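Local coordinates for GP37 (Pseudomonas phage phikz, PDB 5FT0), which inhibits the host RNA degradosome, probably by binding its ribonuclease RNase E, at residues Y57-Q62 and R71-S76; S212-G215 and E221-L224. All coordinates share one frame; numbering follows the deposited sequence. Where two conformers were deposited one is given.

Interaction 1: residues Y57-Q62 and R71-S76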
ATOM      1  N   TYR A  57      15.468 -11.114   4.123  1.00 34.62           N
ATOM      2  CA  TYR A  57      16.495 -11.174   3.093  1.00 32.11           C
ATOM      3  C   TYR A  57      16.653 -12.609   2.607  1.00 35.43           C
ATOM      4  O   TYR A  57      16.319 -13.566   3.308  1.00 34.15           O
ATOM      5  CB  TYR A  57      17.857 -10.673   3.595  1.00 38.72           C
ATOM      6  CG  TYR A  57      17.847  -9.333   4.289  1.00 36.74           C
ATOM      7  CD1 TYR A  57      17.675  -8.156   3.573  1.00 35.43           C
ATOM      8  CD2 TYR A  57      18.049  -9.243   5.660  1.00 38.64           C
ATOM      9  CE1 TYR A  57      17.680  -6.924   4.209  1.00 36.24           C
ATOM     10  CE2 TYR A  57      18.059  -8.017   6.305  1.00 44.27           C
ATOM     11  CZ  TYR A  57      17.875  -6.862   5.575  1.00 39.68           C
ATOM     12  OH  TYR A  57      17.886  -5.644   6.214  1.00 45.77           O
ATOM     13  N   THR A  58      17.194 -12.743   1.396  1.00 40.23           N
ATOM     14  CA  THR A  58      17.592 -14.033   0.845  1.00 37.27           C
ATOM     15  C   THR A  58      18.933 -13.865   0.150  1.00 35.71           C
ATOM     16  O   THR A  58      19.093 -12.962  -0.676  1.00 35.56           O
ATOM     17  CB  THR A  58      16.550 -14.579  -0.142  1.00 39.42           C
ATOM     18  OG1 THR A  58      15.314 -14.811   0.544  1.00 40.12           O
ATOM     19  CG2 THR A  58      17.031 -15.888  -0.766  1.00 41.68           C
ATOM     20  N   PHE A  59      19.896 -14.720   0.489  1.00 34.90           N
ATOM     21  CA  PHE A  59      21.197 -14.688  -0.162  1.00 33.74           C
ATOM     22  C   PHE A  59      21.672 -16.112  -0.417  1.00 35.48           C
ATOM     23  O   PHE A  59      21.165 -17.074   0.166  1.00 33.27           O
ATOM     24  CB  PHE A  59      22.230 -13.899   0.664  1.00 33.31           C
ATOM     25  CG  PHE A  59      22.648 -14.574   1.946  1.00 31.59           C
ATOM     26  CD1 PHE A  59      21.948 -14.354   3.123  1.00 34.36           C
ATOM     27  CD2 PHE A  59      23.758 -15.403   1.981  1.00 34.81           C
ATOM     28  CE1 PHE A  59      22.341 -14.962   4.306  1.00 30.89           C
ATOM     29  CE2 PHE A  59      24.154 -16.016   3.158  1.00 32.52           C
ATOM     30  CZ  PHE A  59      23.444 -15.793   4.322  1.00 28.53           C
ATOM     31  N   LYS A  60      22.658 -16.232  -1.308  1.00 36.77           N
ATOM     32  CA  LYS A  60      23.221 -17.522  -1.680  1.00 39.49           C
ATOM     33  C   LYS A  60      24.537 -17.715  -0.943  1.00 38.34           C
ATOM     34  O   LYS A  60      25.513 -17.015  -1.252  1.00 36.95           O
ATOM     35  CB  LYS A  60      23.443 -17.595  -3.190  1.00 39.21           C
ATOM     36  CG  LYS A  60      22.233 -17.212  -4.035  1.00 52.68           C
ATOM     37  CD  LYS A  60      21.097 -18.217  -3.934  1.00 55.76           C
ATOM     38  CE  LYS A  60      21.503 -19.588  -4.457  1.00 57.23           C
ATOM     39  NZ  LYS A  60      21.972 -19.579  -5.870  1.00 67.87           N
ATOM     40  N   PRO A  61      24.627 -18.633   0.016  1.00 34.63           N
ATOM     41  CA  PRO A  61      25.885 -18.807   0.751  1.00 36.55           C
ATOM     42  C   PRO A  61      26.984 -19.404  -0.117  1.00 37.64           C
ATOM     43  O   PRO A  61      26.734 -20.217  -1.011  1.00 35.52           O
ATOM     44  CB  PRO A  61      25.500 -19.759   1.889  1.00 35.84           C
ATOM     45  CG  PRO A  61      24.332 -20.523   1.351  1.00 41.27           C
ATOM     46  CD  PRO A  61      23.574 -19.552   0.485  1.00 36.29           C
ATOM     47  N   GLN A  62      28.217 -18.981   0.159  1.00 36.21           N
ATOM     48  CA  GLN A  62      29.401 -19.483  -0.528  1.00 41.38           C
ATOM     49  C   GLN A  62      30.148 -20.535   0.281  1.00 34.61           C
ATOM     50  O   GLN A  62      31.155 -21.067  -0.196  1.00 38.94           O
ATOM     51  CB  GLN A  62      30.342 -18.322  -0.876  1.00 39.13           C
ATOM     52  CG  GLN A  62      29.782 -17.379  -1.930  1.00 37.59           C
ATOM     53  CD  GLN A  62      29.401 -18.106  -3.208  1.00 53.45           C
ATOM     54  OE1 GLN A  62      30.168 -18.918  -3.730  1.00 52.79           O
ATOM     55  NE2 GLN A  62      28.207 -17.821  -3.717  1.00 55.66           N
ATOM     56  N   ARG A  71      25.239 -13.049  10.509  1.00 31.64           N
ATOM     57  CA  ARG A  71      25.487 -11.787  11.200  0.60 32.24           C
ATOM     58  C   ARG A  71      26.225 -10.810  10.295  1.00 28.58           C
ATOM     59  O   ARG A  71      25.883  -9.622  10.233  1.00 26.63           O
ATOM     60  CB  ARG A  71      26.282 -12.034  12.482  0.60 30.59           C
ATOM     61  CG  ARG A  71      26.582 -10.766  13.269  0.60 33.03           C
ATOM     62  CD  ARG A  71      27.466 -11.057  14.474  0.60 34.44           C
ATOM     63  NE  ARG A  71      26.851 -12.015  15.386  0.60 31.98           N
ATOM     64  CZ  ARG A  71      26.119 -11.678  16.442  0.60 37.43           C
ATOM     65  NH1 ARG A  71      25.909 -10.398  16.727  0.60 27.80           N
ATOM     66  NH2 ARG A  71      25.599 -12.620  17.217  0.60 35.01           N
ATOM     67  N   GLU A  72      27.245 -11.293   9.586  1.00 27.11           N
ATOM     68  CA  GLU A  72      27.975 -10.435   8.659  1.00 30.51           C
ATOM     69  C   GLU A  72      27.068  -9.945   7.540  1.00 30.64           C
ATOM     70  O   GLU A  72      27.105  -8.766   7.167  1.00 29.44           O
ATOM     71  CB  GLU A  72      29.175 -11.182   8.078  1.00 31.62           C
ATOM     72  CG  GLU A  72      30.518 -10.688   8.572  1.00 45.56           C
ATOM     73  CD  GLU A  72      31.665 -11.174   7.705  1.00 55.40           C
ATOM     74  OE1 GLU A  72      31.522 -12.234   7.058  1.00 58.83           O
ATOM     75  OE2 GLU A  72      32.708 -10.490   7.665  1.00 69.08           O
ATOM     76  N   TYR A  73      26.242 -10.840   6.989  1.00 23.91           N
ATOM     77  CA  TYR A  73      25.363 -10.449   5.891  1.00 25.36           C
ATOM     78  C   TYR A  73      24.396  -9.354   6.324  1.00 24.07           C
ATOM     79  O   TYR A  73      24.213  -8.357   5.617  1.00 25.61           O
ATOM     80  CB  TYR A  73      24.589 -11.657   5.361  1.00 27.40           C
ATOM     81  CG  TYR A  73      23.636 -11.277   4.254  1.00 27.32           C
ATOM     82  CD1 TYR A  73      24.087 -11.115   2.953  1.00 22.94           C
ATOM     83  CD2 TYR A  73      22.291 -11.044   4.515  1.00 24.72           C
ATOM     84  CE1 TYR A  73      23.226 -10.746   1.940  1.00 32.25           C
ATOM     85  CE2 TYR A  73      21.421 -10.673   3.505  1.00 34.47           C
ATOM     86  CZ  TYR A  73      21.896 -10.527   2.221  1.00 26.63           C
ATOM     87  OH  TYR A  73      21.038 -10.162   1.212  1.00 37.68           O
ATOM     88  N   VAL A  74      23.761  -9.527   7.485  1.00 25.21           N
ATOM     89  CA  VAL A  74      22.788  -8.544   7.953  1.00 27.63           C
ATOM     90  C   VAL A  74      23.465  -7.202   8.203  1.00 26.18           C
ATOM     91  O   VAL A  74      22.907  -6.143   7.893  1.00 29.47           O
ATOM     92  CB  VAL A  74      22.065  -9.061   9.212  1.00 29.00           C
ATOM     93  CG1 VAL A  74      21.138  -7.988   9.768  1.00 22.87           C
ATOM     94  CG2 VAL A  74      21.278 -10.322   8.892  1.00 26.17           C
ATOM     95  N   LEU A  75      24.680  -7.223   8.760  1.00 27.74           N
ATOM     96  CA  LEU A  75      25.426  -5.983   8.946  1.00 23.43           C
ATOM     97  C   LEU A  75      25.679  -5.285   7.615  1.00 25.85           C
ATOM     98  O   LEU A  75      25.560  -4.058   7.518  1.00 26.72           O
ATOM     99  CB  LEU A  75      26.747  -6.260   9.665  1.00 27.35           C
ATOM    100  CG  LEU A  75      26.687  -6.455  11.179  1.00 30.07           C
ATOM    101  CD1 LEU A  75      28.073  -6.752  11.740  1.00 33.35           C
ATOM    102  CD2 LEU A  75      26.099  -5.217  11.841  1.00 27.58           C
ATOM    103  N   SER A  76      26.014  -6.053   6.572  1.00 23.78           N
ATOM    104  CA  SER A  76      26.280  -5.446   5.272  1.00 25.80           C
ATOM    105  C   SER A  76      25.032  -4.791   4.692  1.00 28.15           C
ATOM    106  O   SER A  76      25.138  -3.802   3.957  1.00 26.25           O
ATOM    107  CB  SER A  76      26.833  -6.491   4.300  1.00 28.48           C
ATOM    108  OG  SER A  76      25.805  -7.341   3.823  1.00 31.29           O
TER
HETATM  109  O   HOH W   1      21.484 -10.966  -1.349  1.00 48.02           O
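An aromatic cluster of Y57, F59 and Y73 joins the last strand of the four-stranded antiparallel sheet, 55-59, to the helix that follows it, 67-82. Y73 is the central member. Its CG stands opposite the backbone N (chi1 178°), which sends the ring off the helix between the two strand aromatics, Y57 and F59 being two residues apart and directed to the same side of the strand. F59 lies over one face of the Y73 ring in a face-to-face stack, centroids 4.3 Å apart and planes inclined by 25°, with F59 CD1 above the middle of the tyrosine ring. Closer to the hydroxyl end, F59 CB makes a CH-pi contact with the same face and comes within 3.5 Å of Y73 CE1. Y57 meets the rim instead: its CB lies near the plane of the Y73 ring, 3.6 Å from Y73 CE2. The two tyrosine rings form an offset edge-to-face pair, the edge of Y73 turned to the face of Y57, with planes at 77°. The phenol end of Y73 is polar and doubly engaged: OH hydrogen-bonds to R77 of the same helix and, at 2.7 Å, to a water that donates to T58 O at 3.2 Å. This water bridges strand backbone and helix side chain where no direct hydrogen bond spans the segments. Strand 42-48 backs the cluster, with V43 and V45 touching F59. On the helix, S76 OG donates to Y73 O (2.6 Å). The whole is a surface-lying strand-to-helix packing, built on one tyrosine with F59 stacked on one face and Y57 at its edge.

Interaction 2: residues S212-G215 and E221-L224. With ARG (arginine), chain C.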
ATOM      1  N   SER A 212      25.545   0.023 -10.212  1.00 22.48           N
ATOM      2  CA  SER A 212      25.862  -0.829  -9.077  1.00 29.33           C
ATOM      3  C   SER A 212      27.275  -0.555  -8.577  1.00 30.96           C
ATOM      4  O   SER A 212      28.155  -0.142  -9.337  1.00 32.99           O
ATOM      5  CB  SER A 212      25.709  -2.306  -9.440  1.00 26.08           C
ATOM      6  OG  SER A 212      24.347  -2.620  -9.657  1.00 29.07           O
ATOM      7  N   PHE A 213      27.481  -0.791  -7.283  1.00 24.93           N
ATOM      8  CA  PHE A 213      28.738  -0.469  -6.627  1.00 25.07           C
ATOM      9  C   PHE A 213      29.082  -1.557  -5.624  1.00 27.50           C
ATOM     10  O   PHE A 213      28.199  -2.180  -5.030  1.00 28.85           O
ATOM     11  CB  PHE A 213      28.669   0.888  -5.916  1.00 25.78           C
ATOM     12  CG  PHE A 213      28.197   2.010  -6.796  1.00 28.08           C
ATOM     13  CD1 PHE A 213      29.087   2.692  -7.609  1.00 32.82           C
ATOM     14  CD2 PHE A 213      26.865   2.380  -6.812  1.00 25.85           C
ATOM     15  CE1 PHE A 213      28.656   3.721  -8.420  1.00 28.06           C
ATOM     16  CE2 PHE A 213      26.427   3.412  -7.622  1.00 26.66           C
ATOM     17  CZ  PHE A 213      27.324   4.081  -8.427  1.00 29.86           C
ATOM     18  N   GLU A 214      30.383  -1.776  -5.444  1.00 30.45           N
ATOM     19  CA  GLU A 214      30.907  -2.720  -4.468  1.00 33.33           C
ATOM     20  C   GLU A 214      31.879  -1.975  -3.569  1.00 29.16           C
ATOM     21  O   GLU A 214      32.794  -1.310  -4.063  1.00 29.15           O
ATOM     22  CB  GLU A 214      31.613  -3.897  -5.148  1.00 26.51           C
ATOM     23  CG  GLU A 214      30.757  -4.646  -6.151  1.00 38.91           C
ATOM     24  CD  GLU A 214      31.575  -5.583  -7.021  1.00 48.50           C
ATOM     25  OE1 GLU A 214      31.850  -6.716  -6.581  1.00 44.85           O
ATOM     26  OE2 GLU A 214      31.951  -5.183  -8.144  1.00 51.84           O
ATOM     27  N   GLY A 215      31.689  -2.090  -2.260  1.00 26.33           N
ATOM     28  CA  GLY A 215      32.469  -1.332  -1.304  1.00 28.84           C
ATOM     29  C   GLY A 215      33.180  -2.227  -0.309  1.00 27.85           C
ATOM     30  O   GLY A 215      32.664  -3.270   0.093  1.00 30.16           O
ATOM     31  N   GLU A 221      32.294  -8.718   4.274  1.00 35.26           N
ATOM     32  CA  GLU A 221      32.975  -9.092   3.040  1.00 43.71           C
ATOM     33  C   GLU A 221      32.819  -8.012   1.980  1.00 38.46           C
ATOM     34  O   GLU A 221      33.760  -7.730   1.227  1.00 35.45           O
ATOM     35  CB  GLU A 221      32.439 -10.427   2.522  1.00 41.70           C
ATOM     36  CG  GLU A 221      32.764 -11.614   3.413  1.00 59.80           C
ATOM     37  CD  GLU A 221      32.684 -12.939   2.678  1.00 71.67           C
ATOM     38  OE1 GLU A 221      32.089 -12.985   1.578  1.00 70.98           O
ATOM     39  OE2 GLU A 221      33.220 -13.938   3.202  1.00 84.45           O
ATOM     40  N   GLU A 222      31.648  -7.380   1.920  1.00 31.38           N
ATOM     41  CA  GLU A 222      31.338  -6.490   0.812  1.00 33.66           C
ATOM     42  C   GLU A 222      30.132  -5.630   1.164  1.00 33.70           C
ATOM     43  O   GLU A 222      29.214  -6.089   1.846  1.00 28.62           O
ATOM     44  CB  GLU A 222      31.058  -7.307  -0.449  1.00 33.53           C
ATOM     45  CG  GLU A 222      31.129  -6.547  -1.744  1.00 44.47           C
ATOM     46  CD  GLU A 222      30.962  -7.469  -2.932  1.00 43.69           C
ATOM     47  OE1 GLU A 222      30.201  -8.455  -2.814  1.00 48.05           O
ATOM     48  OE2 GLU A 222      31.602  -7.221  -3.971  1.00 58.96           O
ATOM     49  N   VAL A 223      30.143  -4.386   0.693  1.00 28.30           N
ATOM     50  CA  VAL A 223      28.977  -3.514   0.732  1.00 29.01           C
ATOM     51  C   VAL A 223      28.486  -3.331  -0.696  1.00 23.44           C
ATOM     52  O   VAL A 223      29.268  -2.970  -1.584  1.00 30.69           O
ATOM     53  CB  VAL A 223      29.297  -2.157   1.382  1.00 25.78           C
ATOM     54  CG1 VAL A 223      28.068  -1.263   1.353  1.00 20.03           C
ATOM     55  CG2 VAL A 223      29.781  -2.360   2.810  1.00 31.59           C
ATOM     56  N   LEU A 224      27.200  -3.584  -0.917  1.00 23.09           N
ATOM     57  CA  LEU A 224      26.587  -3.479  -2.233  1.00 24.71           C
ATOM     58  C   LEU A 224      25.559  -2.358  -2.229  1.00 27.31           C
ATOM     59  O   LEU A 224      24.851  -2.160  -1.239  1.00 27.62           O
ATOM     60  CB  LEU A 224      25.911  -4.795  -2.640  1.00 25.77           C
ATOM     61  CG  LEU A 224      26.779  -6.057  -2.659  1.00 34.05           C
ATOM     62  CD1 LEU A 224      25.939  -7.268  -3.034  1.00 29.29           C
ATOM     63  CD2 LEU A 224      27.951  -5.896  -3.611  1.00 30.12           C
TER
HETATM   64  N   ARG C1257      35.013  -5.627  -5.353  1.00 56.08           N
HETATM   65  CA  ARG C1257      36.131  -6.510  -5.052  1.00 53.59           C
HETATM   66  C   ARG C1257      37.304  -6.234  -5.989  1.00 57.25           C
HETATM   67  O   ARG C1257      37.118  -5.872  -7.151  1.00 58.85           O
HETATM   68  CB  ARG C1257      35.693  -7.970  -5.156  1.00 67.62           C
HETATM   69  CG  ARG C1257      35.083  -8.313  -6.503  1.00 64.68           C
HETATM   70  CD  ARG C1257      34.447  -9.687  -6.503  1.00 65.16           C
HETATM   71  NE  ARG C1257      33.974 -10.043  -7.837  1.00 85.45           N
HETATM   72  CZ  ARG C1257      32.791  -9.691  -8.331  1.00 79.34           C
HETATM   73  NH1 ARG C1257      31.951  -8.973  -7.598  1.00 77.53           N
HETATM   74  NH2 ARG C1257      32.447 -10.059  -9.558  1.00 76.37           N
HETATM   75  OXT ARG C1257      38.466  -6.361  -5.606  1.00 63.46           O
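Backbone hydrogen bonds tie G215 to V223 in the hairpin formed by strands 206-217 and 220-232. They are a hydrogen-bonded antiparallel pair: G215 N donates to V223 O at 2.7 Å, and V223 N donates to G215 O at 2.8 Å. E214 and L224 form the neighbouring non-hydrogen-bonded pair. CA-H...O contacts supplement the ladder, among them E214 CA to V223 O at 3.3 Å and L224 CA to F213 O at 3.5 Å.

Apolar packing falls on both faces of the hairpin. E214 and L224 run side by side in the same direction, with L224 CD2 4.0 Å from E214 CG. V223 projects from the other face, where I79 and A80 of helix 67-82 cover it, while F213 packs its ring against F184 of helix 158-187.

The polar contact gathers two acids and a ligand. E222, its CG trans to the backbone N (chi1 -162°) and its chain extended, reaches across to E214, placing OE2 2.7 Å from E214 OE1; the carboxylate planes are turned 55° apart. The same E214 OE1 accepts a hydrogen bond from NH1 of the bound arginine, at 2.5 Å so short that its exact length is doubtful, in a pocket that also includes F190, D192 and A194. With their oxygens at this separation one acid probably holds a proton, which would leave about one negative charge on the pair to face the guanidinium.

In the fold
Interaction 1 closes before interaction 2 opens along the chain, yet their centres lie only 12 Å apart, on the same side of the molecule's centre. Helix 67-82 connects them: it takes the aromatic residues of strand 55-59, at the edge of the four-stranded sheet, and also packs on strand 220-232 of the seven-stranded sheet. The segments touch directly as well, S76 CB lying 3.4 Å from E222 O. The helix therefore lies between the two antiparallel sheets, in contact with both. The arginine pocket belongs to interaction 2; the side chain of Y73 in interaction 1 is about 13 Å from the ligand.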